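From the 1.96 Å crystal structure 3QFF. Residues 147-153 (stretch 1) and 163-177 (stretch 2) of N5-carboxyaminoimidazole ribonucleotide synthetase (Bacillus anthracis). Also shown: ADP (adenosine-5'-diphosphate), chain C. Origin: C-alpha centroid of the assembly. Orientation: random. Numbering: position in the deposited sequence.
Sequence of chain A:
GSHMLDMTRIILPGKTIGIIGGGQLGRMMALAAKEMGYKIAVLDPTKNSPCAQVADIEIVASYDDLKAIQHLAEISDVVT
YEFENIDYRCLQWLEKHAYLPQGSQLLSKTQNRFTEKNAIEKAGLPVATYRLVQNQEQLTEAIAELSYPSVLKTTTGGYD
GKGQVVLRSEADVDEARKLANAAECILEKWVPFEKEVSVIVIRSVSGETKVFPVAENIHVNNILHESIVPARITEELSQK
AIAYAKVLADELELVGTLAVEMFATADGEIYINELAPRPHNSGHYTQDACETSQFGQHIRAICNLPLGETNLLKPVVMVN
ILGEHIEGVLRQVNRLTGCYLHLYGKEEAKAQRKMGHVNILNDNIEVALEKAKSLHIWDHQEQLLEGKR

Stretch 1, residues 147-153: SYPSVLK
Stretch 2, residues 163-177: GQVVLRSEADVDEAR

Strands 150-153 and 164-167 run antiparallel, their N-to-C directions 163° apart and their axes approaching to 4.6 Å. The register pairs Ser150 with Leu167, Val151 with Val166, Leu152 with Val165 and Lys153 with Gln164, at CA-CA distances of 5.0, 4.5, 5.2 and 4.3 Å.

The two wider pairs carry the hydrogen bonds, each satisfying both backbone donors and both acceptors. Ser150 N donates to Leu167 O (3.0 Å, 145° at H) and Leu167 N to Ser150 O (2.7 Å, 159°); Leu152 N donates to Val165 O (2.9 Å, 172°) and Val165 N to Leu152 O (2.9 Å, 155°). Three of these carbonyls also receive CA-H contacts: Leu167 O from Pro149 CA (3.2 Å), Leu152 O from Gln164 CA (3.1 Å) and, longer, Ser150 O from Val166 CA (3.6 Å).

Side chains alternate between faces. On one, Leu152 (chi1 t, chi2 p) sets CB 4.0 Å from CD1 of Leu167 (m, p), while Leu152 CD2 reaches Ala176 CB (3.9 Å) in the helix that follows, joining strand to helix through apolar contact. Ser150 (m) shares this face; its OG donates to Ser147 O at 2.8 Å. On the other face, Val151 CG1 lies 4.4 Å from Val166 CG2, both residues t. Lys153 (chi1 -33°, then t, t, t) starts beside Gln164 (p, t, 63°), but its end leads away: NZ donates to ADP O2A (2.8 Å) and ADP N7 (3.0 Å), as suits an ammonium beside a phosphate oxygen and a ring nitrogen.

Before the strand, Tyr148 (m, chi2 -80°; phi/psi -100/149) precedes a cis peptide to Pro149. Its CE1 packs 3.9 Å from Leu167 CB, and Val173 CG2 lies at the ring edge, 3.1 Å from Tyr148 OH. Across the turn, Arg168 N donates to Asp172 OD1 (3.1 Å, 161°) and Asp172 N to Ser169 O (2.8 Å).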

# COMPACT_ATOMS: atom_id res chain seq x y z
N SER A 147 17.23 -11.74 -43.73
CA SER A 147 17.61 -13.16 -43.65
C SER A 147 17.04 -13.86 -42.42
O SER A 147 16.20 -13.30 -41.71
CB SER A 147 19.14 -13.32 -43.74
OG SER A 147 19.50 -14.68 -43.90
N TYR A 148 17.48 -15.10 -42.19
CA TYR A 148 17.04 -15.90 -41.05
C TYR A 148 18.07 -15.87 -39.92
O TYR A 148 19.28 -15.75 -40.18
CB TYR A 148 16.77 -17.34 -41.48
CG TYR A 148 15.71 -17.48 -42.56
CD1 TYR A 148 14.35 -17.43 -42.25
CD2 TYR A 148 16.08 -17.67 -43.89
CE1 TYR A 148 13.38 -17.55 -43.25
CE2 TYR A 148 15.12 -17.79 -44.89
CZ TYR A 148 13.78 -17.73 -44.56
OH TYR A 148 12.83 -17.86 -45.55
N PRO A 149 17.61 -15.97 -38.65
CA PRO A 149 16.21 -15.99 -38.22
C PRO A 149 15.58 -14.59 -38.09
O PRO A 149 16.29 -13.59 -38.01
CB PRO A 149 16.28 -16.68 -36.86
CG PRO A 149 17.63 -16.39 -36.35
CD PRO A 149 18.53 -16.26 -37.54
N SER A 150 14.25 -14.56 -38.06
CA SER A 150 13.47 -13.32 -38.00
C SER A 150 12.13 -13.56 -37.34
O SER A 150 11.73 -14.71 -37.12
CB SER A 150 13.26 -12.74 -39.40
OG SER A 150 14.45 -12.17 -39.90
N VAL A 151 11.44 -12.47 -37.03
CA VAL A 151 10.12 -12.54 -36.42
C VAL A 151 9.15 -11.60 -37.14
O VAL A 151 9.43 -10.40 -37.29
CB VAL A 151 10.17 -12.18 -34.92
CG1 VAL A 151 8.84 -12.47 -34.26
CG2 VAL A 151 11.29 -12.95 -34.21
N LEU A 152 8.03 -12.15 -37.59
CA LEU A 152 6.96 -11.36 -38.17
C LEU A 152 5.89 -11.13 -37.13
O LEU A 152 5.33 -12.08 -36.61
CB LEU A 152 6.35 -12.08 -39.38
CG LEU A 152 5.38 -11.27 -40.24
CD1 LEU A 152 6.11 -10.15 -40.97
CD2 LEU A 152 4.69 -12.19 -41.23
N LYS A 153 5.63 -9.87 -36.81
CA LYS A 153 4.59 -9.52 -35.83
C LYS A 153 3.60 -8.56 -36.47
O LYS A 153 3.98 -7.77 -37.34
CB LYS A 153 5.20 -8.86 -34.59
CG LYS A 153 6.59 -9.35 -34.20
CD LYS A 153 7.01 -8.78 -32.85
CE LYS A 153 8.52 -8.90 -32.67
NZ LYS A 153 9.05 -7.96 -31.65
N GLY A 163 -0.41 -13.41 -32.80
CA GLY A 163 -0.06 -12.27 -33.65
C GLY A 163 1.37 -12.25 -34.18
O GLY A 163 1.80 -11.22 -34.71
N GLN A 164 2.10 -13.35 -34.02
CA GLN A 164 3.46 -13.45 -34.56
C GLN A 164 3.88 -14.84 -35.07
O GLN A 164 3.29 -15.85 -34.70
CB GLN A 164 4.51 -12.85 -33.60
CG GLN A 164 4.79 -13.60 -32.31
CD GLN A 164 5.92 -12.95 -31.52
OE1 GLN A 164 5.81 -11.80 -31.08
NE2 GLN A 164 7.02 -13.68 -31.35
N VAL A 165 4.90 -14.85 -35.94
CA VAL A 165 5.44 -16.06 -36.55
C VAL A 165 6.97 -15.94 -36.62
O VAL A 165 7.49 -15.00 -37.21
CB VAL A 165 4.87 -16.28 -37.99
CG1 VAL A 165 5.62 -17.39 -38.72
CG2 VAL A 165 3.37 -16.58 -37.96
N VAL A 166 7.67 -16.90 -36.03
CA VAL A 166 9.14 -16.89 -36.04
C VAL A 166 9.67 -17.63 -37.26
O VAL A 166 9.35 -18.80 -37.48
CB VAL A 166 9.74 -17.47 -34.72
CG1 VAL A 166 11.27 -17.41 -34.74
CG2 VAL A 166 9.19 -16.75 -33.50
N LEU A 167 10.49 -16.95 -38.06
CA LEU A 167 11.01 -17.51 -39.30
C LEU A 167 12.46 -17.97 -39.14
O LEU A 167 13.39 -17.17 -39.22
CB LEU A 167 10.88 -16.50 -40.46
CG LEU A 167 9.48 -16.24 -41.04
CD1 LEU A 167 8.74 -15.18 -40.23
CD2 LEU A 167 9.59 -15.80 -42.49
N ARG A 168 12.63 -19.27 -38.92
CA ARG A 168 13.96 -19.86 -38.78
C ARG A 168 14.46 -20.40 -40.12
O ARG A 168 15.65 -20.32 -40.41
CB ARG A 168 13.95 -20.98 -37.73
CG ARG A 168 13.54 -20.50 -36.34
CD ARG A 168 13.46 -21.64 -35.35
NE ARG A 168 12.62 -21.29 -34.20
CZ ARG A 168 13.05 -20.64 -33.13
NH1 ARG A 168 14.31 -20.24 -33.03
NH2 ARG A 168 12.20 -20.38 -32.14
N SER A 169 13.54 -20.93 -40.92
CA SER A 169 13.85 -21.48 -42.24
C SER A 169 12.77 -21.13 -43.25
O SER A 169 11.66 -20.72 -42.87
CB SER A 169 14.00 -22.99 -42.14
OG SER A 169 12.81 -23.57 -41.64
N GLU A 170 13.08 -21.31 -44.54
CA GLU A 170 12.09 -21.13 -45.62
C GLU A 170 10.82 -21.95 -45.38
O GLU A 170 9.76 -21.65 -45.94
CB GLU A 170 12.68 -21.49 -46.98
CG GLU A 170 13.70 -20.50 -47.53
CD GLU A 170 15.13 -20.84 -47.16
OE1 GLU A 170 15.44 -20.94 -45.94
OE2 GLU A 170 15.95 -21.02 -48.08
N ALA A 171 10.94 -22.97 -44.53
CA ALA A 171 9.82 -23.82 -44.13
C ALA A 171 8.78 -23.08 -43.29
O ALA A 171 7.64 -23.55 -43.16
CB ALA A 171 10.34 -25.04 -43.40
N ASP A 172 9.15 -21.94 -42.72
CA ASP A 172 8.22 -21.13 -41.93
C ASP A 172 7.53 -20.02 -42.73
O ASP A 172 6.55 -19.43 -42.26
CB ASP A 172 8.94 -20.53 -40.70
CG ASP A 172 9.32 -21.58 -39.67
OD1 ASP A 172 10.46 -21.50 -39.14
OD2 ASP A 172 8.51 -22.48 -39.37
N VAL A 173 8.02 -19.77 -43.94
CA VAL A 173 7.52 -18.67 -44.80
C VAL A 173 6.02 -18.78 -45.08
O VAL A 173 5.33 -17.76 -45.15
CB VAL A 173 8.31 -18.58 -46.13
CG1 VAL A 173 7.69 -17.57 -47.09
CG2 VAL A 173 9.75 -18.21 -45.87
N ASP A 174 5.53 -20.00 -45.23
CA ASP A 174 4.13 -20.22 -45.57
C ASP A 174 3.18 -19.77 -44.46
O ASP A 174 2.14 -19.17 -44.75
CB ASP A 174 3.88 -21.67 -45.96
CG ASP A 174 3.05 -21.80 -47.22
OD1 ASP A 174 3.61 -21.55 -48.31
OD2 ASP A 174 1.85 -22.14 -47.12
N GLU A 175 3.54 -20.06 -43.21
CA GLU A 175 2.77 -19.58 -42.06
C GLU A 175 2.85 -18.05 -41.93
O GLU A 175 1.89 -17.41 -41.49
CB GLU A 175 3.24 -20.26 -40.76
CG GLU A 175 2.38 -19.96 -39.53
CD GLU A 175 2.91 -20.63 -38.26
OE1 GLU A 175 3.87 -21.43 -38.35
OE2 GLU A 175 2.36 -20.35 -37.16
N ALA A 176 3.99 -17.48 -42.32
CA ALA A 176 4.22 -16.03 -42.33
C ALA A 176 3.36 -15.31 -43.37
O ALA A 176 2.75 -14.27 -43.07
CB ALA A 176 5.70 -15.73 -42.55
N ARG A 177 3.31 -15.85 -44.59
CA ARG A 177 2.46 -15.31 -45.66
C ARG A 177 1.01 -15.24 -45.21
O ARG A 177 0.31 -14.27 -45.50
CB ARG A 177 2.56 -16.15 -46.94
CG ARG A 177 3.94 -16.16 -47.53
CD ARG A 177 3.91 -16.26 -49.04
NE ARG A 177 5.26 -16.21 -49.59
CZ ARG A 177 5.94 -15.10 -49.84
NH1 ARG A 177 7.16 -15.17 -50.35
NH2 ARG A 177 5.40 -13.91 -49.59
PB ADP C . 4.19 -9.04 -27.30
O1B ADP C . 3.16 -10.08 -27.64
O2B ADP C . 3.76 -7.63 -27.67
O3B ADP C . 4.76 -9.17 -25.91
PA ADP C . 6.98 -8.96 -28.18
O1A ADP C . 7.27 -8.49 -26.77
O2A ADP C . 7.37 -8.11 -29.36
O3A ADP C . 5.41 -9.36 -28.33
O5' ADP C . 7.71 -10.37 -28.39
C5' ADP C . 7.31 -11.51 -27.62
C4' ADP C . 8.53 -12.36 -27.29
O4' ADP C . 9.15 -12.77 -28.51
C3' ADP C . 9.57 -11.58 -26.51
O3' ADP C . 9.44 -11.82 -25.10
C2' ADP C . 10.90 -12.07 -27.05
O2' ADP C . 11.40 -13.13 -26.23
C1' ADP C . 10.58 -12.64 -28.43
N9 ADP C . 11.07 -11.71 -29.49
C8 ADP C . 10.36 -10.71 -30.06
N7 ADP C . 11.10 -10.06 -30.99
C5 ADP C . 12.31 -10.64 -31.03
C6 ADP C . 13.57 -10.45 -31.80
N6 ADP C . 13.68 -9.47 -32.73
N1 ADP C . 14.60 -11.28 -31.53
C2 ADP C . 14.51 -12.26 -30.61
N3 ADP C . 13.41 -12.49 -29.88
C4 ADP C . 12.29 -11.74 -30.04